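Local coordinates for bartonella effector protein (Bep) substrate of VirB T4SS (Bartonella sp. 1-1C, PDB 4PY3) that forms the N-terminal Fic domain of an effector delivered by the VirB secretion system, probably related to enzymes that transfer AMP from ATP to protein threonine or tyrosine, at residues K31-V36 with S72-A77; N128-L133 with D140-L145. One frame throughout, in Å; residues are numbered along the deposited sequence.

Interaction 1. Residues K31-V36 with S72-A77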
loop_
_atom_site.group_PDB
_atom_site.type_symbol
_atom_site.label_atom_id
_atom_site.label_comp_id
_atom_site.label_asym_id
_atom_site.label_seq_id
_atom_site.Cartn_x
_atom_site.Cartn_y
_atom_site.Cartn_z
ATOM N N LYS A 31 8.928 -16.719 -7.885
ATOM C CA LYS A 31 9.619 -15.835 -8.814
ATOM C C LYS A 31 8.768 -15.529 -10.048
ATOM O O LYS A 31 8.597 -14.364 -10.407
ATOM C CB LYS A 31 10.949 -16.457 -9.237
ATOM N N LYS A 32 8.227 -16.569 -10.682
ATOM C CA LYS A 32 7.386 -16.384 -11.866
ATOM C C LYS A 32 6.100 -15.637 -11.514
ATOM O O LYS A 32 5.653 -14.783 -12.275
ATOM C CB LYS A 32 7.048 -17.717 -12.541
ATOM N N LEU A 33 5.525 -15.942 -10.353
ATOM C CA LEU A 33 4.322 -15.255 -9.887
ATOM C C LEU A 33 4.558 -13.751 -9.792
ATOM O O LEU A 33 3.747 -12.968 -10.257
ATOM C CB LEU A 33 3.866 -15.794 -8.527
ATOM C CG LEU A 33 2.620 -15.132 -7.916
ATOM C CD1 LEU A 33 1.432 -15.193 -8.858
ATOM C CD2 LEU A 33 2.263 -15.792 -6.593
ATOM N N ALA A 34 5.678 -13.363 -9.188
ATOM C CA ALA A 34 6.064 -11.949 -9.088
ATOM C C ALA A 34 6.049 -11.260 -10.452
ATOM O O ALA A 34 5.471 -10.193 -10.585
ATOM C CB ALA A 34 7.437 -11.810 -8.447
ATOM N N HIS A 35 6.654 -11.896 -11.454
ATOM C CA HIS A 35 6.732 -11.352 -12.819
ATOM C C HIS A 35 5.338 -11.152 -13.426
ATOM O O HIS A 35 5.024 -10.090 -13.950
ATOM C CB HIS A 35 7.483 -12.370 -13.738
ATOM C CG HIS A 35 8.182 -11.784 -14.932
ATOM N ND1 HIS A 35 7.514 -11.233 -16.011
ATOM C CD2 HIS A 35 9.497 -11.764 -15.259
ATOM C CE1 HIS A 35 8.394 -10.848 -16.921
ATOM N NE2 HIS A 35 9.604 -11.162 -16.491
ATOM N N VAL A 36 4.530 -12.210 -13.400
ATOM C CA VAL A 36 3.184 -12.189 -13.981
ATOM C C VAL A 36 2.349 -11.129 -13.273
ATOM O O VAL A 36 1.543 -10.431 -13.875
ATOM C CB VAL A 36 2.507 -13.566 -13.851
ATOM C CG1 VAL A 36 1.023 -13.496 -14.184
ATOM C CG2 VAL A 36 3.193 -14.578 -14.762
ATOM N N SER A 72 -6.613 -10.044 -11.280
ATOM C CA SER A 72 -6.294 -11.093 -12.255
ATOM C C SER A 72 -5.436 -12.205 -11.648
ATOM O O SER A 72 -5.314 -13.281 -12.240
ATOM C CB SER A 72 -5.586 -10.515 -13.474
ATOM O OG SER A 72 -6.474 -9.758 -14.268
ATOM N N THR A 73 -4.877 -11.937 -10.467
ATOM C CA THR A 73 -3.920 -12.808 -9.815
ATOM C C THR A 73 -4.412 -13.373 -8.480
ATOM O O THR A 73 -4.259 -14.560 -8.227
ATOM C CB THR A 73 -2.611 -12.054 -9.577
ATOM O OG1 THR A 73 -2.060 -11.679 -10.841
ATOM C CG2 THR A 73 -1.603 -12.913 -8.835
ATOM N N PHE A 74 -4.991 -12.537 -7.627
ATOM C CA PHE A 74 -5.426 -12.994 -6.314
ATOM C C PHE A 74 -6.928 -12.899 -6.153
ATOM O O PHE A 74 -7.512 -11.839 -6.374
ATOM C CB PHE A 74 -4.748 -12.195 -5.201
ATOM C CG PHE A 74 -3.260 -12.360 -5.158
ATOM C CD1 PHE A 74 -2.697 -13.618 -5.052
ATOM C CD2 PHE A 74 -2.415 -11.251 -5.219
ATOM C CE1 PHE A 74 -1.326 -13.776 -5.010
ATOM C CE2 PHE A 74 -1.040 -11.399 -5.166
ATOM C CZ PHE A 74 -0.495 -12.661 -5.067
ATOM N N GLU A 75 -7.528 -13.995 -5.703
ATOM C CA GLU A 75 -8.956 -14.079 -5.463
ATOM C C GLU A 75 -9.412 -13.043 -4.429
ATOM O O GLU A 75 -10.499 -12.505 -4.544
ATOM C CB GLU A 75 -9.350 -15.489 -4.981
ATOM C CG GLU A 75 -9.145 -16.599 -6.011
ATOM C CD GLU A 75 -9.585 -17.979 -5.514
ATOM O OE1 GLU A 75 -10.613 -18.079 -4.803
ATOM O OE2 GLU A 75 -8.891 -18.964 -5.807
ATOM N N TRP A 76 -8.551 -12.753 -3.456
ATOM C CA TRP A 76 -8.855 -11.833 -2.356
ATOM C C TRP A 76 -8.474 -10.374 -2.661
ATOM O O TRP A 76 -8.517 -9.525 -1.777
ATOM C CB TRP A 76 -8.134 -12.278 -1.070
ATOM C CG TRP A 76 -6.694 -12.629 -1.297
ATOM C CD1 TRP A 76 -6.207 -13.867 -1.608
ATOM C CD2 TRP A 76 -5.564 -11.754 -1.245
ATOM N NE1 TRP A 76 -4.849 -13.810 -1.767
ATOM C CE2 TRP A 76 -4.431 -12.525 -1.547
ATOM C CE3 TRP A 76 -5.403 -10.382 -0.972
ATOM C CZ2 TRP A 76 -3.148 -11.985 -1.584
ATOM C CZ3 TRP A 76 -4.131 -9.841 -1.019
ATOM C CH2 TRP A 76 -3.012 -10.640 -1.308
ATOM N N ALA A 77 -8.118 -10.082 -3.908
ATOM C CA ALA A 77 -7.741 -8.728 -4.264
ATOM C C ALA A 77 -8.805 -7.766 -3.748
ATOM O O ALA A 77 -10.000 -7.999 -3.928
ATOM C CB ALA A 77 -7.586 -8.581 -5.769
#
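Leu33 of helix 30-48 reaches out to Thr73 and Phe74 in the loop that follows helix 59-70. Its two methyls share the work. Leu33 CD1 meets the Thr73 methyl CG2 at 3.8 Å, the two side chains lying aslant to each other, while Leu33 CD2 comes within 4.4 Å of Phe74 CE1. The branch is brought there by a first torsion that sets CG opposite the backbone N (chi1 179°). The tight part of the contact is stacked behind the Leu33 methyls. Thr73 CG2 lies over the middle of the Phe74 ring, 3.7 Å above its plane, and on the opposite face Trp76 CZ2 stands 3.6 Å above the plane, offset toward the rim. Thr73 thus divides its roles: the methyl packs between leucine and phenylalanine, and OG1 is hydrogen-bonded to His25 NE2. Farther along the helix the fit is looser. Val36 CG1 stays 4.9 Å from Thr73 OG1, and its side chain also leans on His25 and Ile27. Beyond, Ala34 and His35 belong to the solvent side of the helix. Tyr13 adds an edge-to-face ring partner to Trp76. The arrangement joins the first long helix of this mainly helical Fic domain to a loop whose Phe74-Ala77 portion is a type I beta turn, closed by Ala77 N bonding to Phe74 O.

Interaction 2. Residues N128-L133 with D140-L145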
loop_
_atom_site.group_PDB
_atom_site.type_symbol
_atom_site.label_atom_id
_atom_site.label_comp_id
_atom_site.label_asym_id
_atom_site.label_seq_id
_atom_site.Cartn_x
_atom_site.Cartn_y
_atom_site.Cartn_z
ATOM N N ASN A 128 -8.779 17.908 4.123
ATOM C CA ASN A 128 -9.259 18.138 2.761
ATOM C C ASN A 128 -8.350 17.516 1.694
ATOM O O ASN A 128 -7.965 18.184 0.731
ATOM C CB ASN A 128 -9.411 19.649 2.524
ATOM C CG ASN A 128 -10.559 19.994 1.591
ATOM O OD1 ASN A 128 -11.392 19.156 1.253
ATOM N ND2 ASN A 128 -10.606 21.249 1.185
ATOM N N ASN A 129 -8.000 16.234 1.891
ATOM C CA ASN A 129 -7.150 15.487 0.961
ATOM C C ASN A 129 -5.808 16.159 0.669
ATOM O O ASN A 129 -5.224 15.977 -0.402
ATOM C CB ASN A 129 -7.919 15.237 -0.331
ATOM C CG ASN A 129 -9.228 14.509 -0.085
ATOM O OD1 ASN A 129 -9.290 13.523 0.664
ATOM N ND2 ASN A 129 -10.279 14.991 -0.706
ATOM N N LEU A 130 -5.334 16.943 1.638
ATOM C CA LEU A 130 -4.106 17.735 1.528
ATOM C C LEU A 130 -4.100 18.741 0.358
ATOM O O LEU A 130 -3.041 19.047 -0.195
ATOM C CB LEU A 130 -2.849 16.843 1.450
ATOM C CG LEU A 130 -2.171 15.946 2.479
ATOM C CD1 LEU A 130 -3.275 15.236 3.187
ATOM C CD2 LEU A 130 -1.155 14.966 1.882
ATOM N N GLN A 131 -5.271 19.256 -0.007
ATOM C CA GLN A 131 -5.366 20.276 -1.053
ATOM C C GLN A 131 -5.105 21.658 -0.497
ATOM O O GLN A 131 -5.149 21.870 0.713
ATOM C CB GLN A 131 -6.746 20.258 -1.686
ATOM C CG GLN A 131 -7.056 18.976 -2.413
ATOM C CD GLN A 131 -8.492 18.991 -2.793
ATOM O OE1 GLN A 131 -8.854 19.661 -3.750
ATOM N NE2 GLN A 131 -9.328 18.353 -2.002
ATOM N N GLY A 132 -4.833 22.599 -1.396
ATOM C CA GLY A 132 -4.635 23.995 -1.013
ATOM C C GLY A 132 -3.400 24.218 -0.162
ATOM O O GLY A 132 -3.383 25.091 0.709
ATOM N N LEU A 133 -2.359 23.436 -0.426
ATOM C CA LEU A 133 -1.105 23.550 0.300
ATOM C C LEU A 133 0.044 23.817 -0.649
ATOM O O LEU A 133 -0.027 23.507 -1.837
ATOM C CB LEU A 133 -0.799 22.269 1.077
ATOM C CG LEU A 133 -1.836 21.809 2.126
ATOM C CD1 LEU A 133 -1.542 20.423 2.677
ATOM C CD2 LEU A 133 -1.857 22.801 3.271
ATOM N N ASP A 140 5.381 17.531 3.742
ATOM C CA ASP A 140 5.397 17.284 5.183
ATOM C C ASP A 140 4.207 16.422 5.597
ATOM O O ASP A 140 4.385 15.375 6.228
ATOM C CB ASP A 140 5.390 18.606 5.951
ATOM C CG ASP A 140 5.504 18.411 7.457
ATOM O OD1 ASP A 140 6.585 18.004 7.940
ATOM O OD2 ASP A 140 4.511 18.691 8.165
ATOM N N GLU A 141 3.002 16.845 5.224
ATOM C CA GLU A 141 1.802 16.119 5.644
ATOM C C GLU A 141 1.715 14.746 5.017
ATOM O O GLU A 141 1.276 13.810 5.653
ATOM C CB GLU A 141 0.504 16.804 5.248
ATOM C CG GLU A 141 -0.602 16.635 6.286
ATOM C CD GLU A 141 -0.467 17.595 7.455
ATOM O OE1 GLU A 141 0.529 18.368 7.488
ATOM O OE2 GLU A 141 -1.366 17.576 8.334
ATOM N N ALA A 142 2.051 14.673 3.735
ATOM C CA ALA A 142 1.948 13.441 2.995
ATOM C C ALA A 142 2.876 12.387 3.579
ATOM O O ALA A 142 2.480 11.229 3.734
ATOM C CB ALA A 142 2.248 13.673 1.524
ATOM N N ALA A 143 4.097 12.788 3.909
ATOM C CA ALA A 143 5.075 11.855 4.460
ATOM C C ALA A 143 4.601 11.213 5.760
ATOM O O ALA A 143 4.820 10.025 5.982
ATOM C CB ALA A 143 6.405 12.550 4.684
ATOM N N LYS A 144 3.973 12.010 6.621
ATOM C CA LYS A 144 3.446 11.519 7.896
ATOM C C LYS A 144 2.335 10.493 7.693
ATOM O O LYS A 144 2.302 9.459 8.366
ATOM C CB LYS A 144 2.941 12.685 8.764
ATOM C CG LYS A 144 4.044 13.509 9.390
ATOM C CD LYS A 144 3.495 14.791 10.000
ATOM C CE LYS A 144 4.492 15.557 10.857
ATOM N NZ LYS A 144 4.405 17.022 10.632
ATOM N N LEU A 145 1.434 10.790 6.760
ATOM C CA LEU A 145 0.320 9.901 6.415
ATOM C C LEU A 145 0.825 8.605 5.747
ATOM O O LEU A 145 0.251 7.530 5.954
ATOM C CB LEU A 145 -0.718 10.631 5.512
ATOM C CG LEU A 145 -1.968 11.420 5.927
ATOM C CD1 LEU A 145 -1.481 12.675 6.568
ATOM C CD2 LEU A 145 -3.069 11.850 4.914
#
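Glu141 turns its flat carboxylate away from Leu130 and offers the aliphatic root of its chain instead: Leu130 CG lies 3.9 Å from Glu141 CB and a little farther from CG. A bend at chi2 (80°) carries the acid group off. The carboxylate of Asp140, one residue earlier, is met on the syn side of OD2 by Lys144 NZ at 3.0 Å, 28° out of the plane, a salt bridge within the helix. Within the loop, Asn128 O is held from both faces of its plane: Gln131 N comes from one, and Gln131 NE2 from the other, 3.1 Å from Asn128 O and well above the carbonyl plane, with a bent N-H...O angle of 138°. These bonds close the turn that leaves helix 113-126. The helix ends in a Schellman motif with Asn128 as its C-prime residue, and Asn129 and Leu130 also have positive phi, so three successive residues are in the left-handed region before helix 135-152 begins. The loop joins two helices, 113-126 and 135-152, of the helical Fic fold. Leu130 fills the inside of this corner. Leu130 CD2 lies 3.6 Å from Ala142 CA and 3.7 Å from Ala142 CB, close to the helix backbone because alanine has so little side chain. The other methyl, Leu130 CD1, touches Leu145 CD2 at 3.8 Å, where the two leucines pass in opposite directions. Leu124 and Leu170 also pack against Leu130, bringing in helices 113-126 and 159-173, while Phe211 of helix 205-214 lies against Ala142. Farther along the loop, the Leu133 carbonyl accepts a hydrogen bond from His176 NE2.

Interaction 1 closes in the chain before interaction 2 opens, and the two lie on opposite sides of the chain's centre, their own centres about 32 Å apart and their nearest atoms about 19 Å apart, without touching. The first ties an early helix to a loop; the second packs the corner leading into helix 135-152. In Fic proteins the active-site loop joins two central helices, which here probably correspond to 135-152 and 159-173. Residues 140-145 thus lie on the helix leading into that loop, and Leu130 also meets the helix leaving it. The loop sequence, however, lacks the histidine of the classical HPF motif, so AMP-transferase activity remains uncertain.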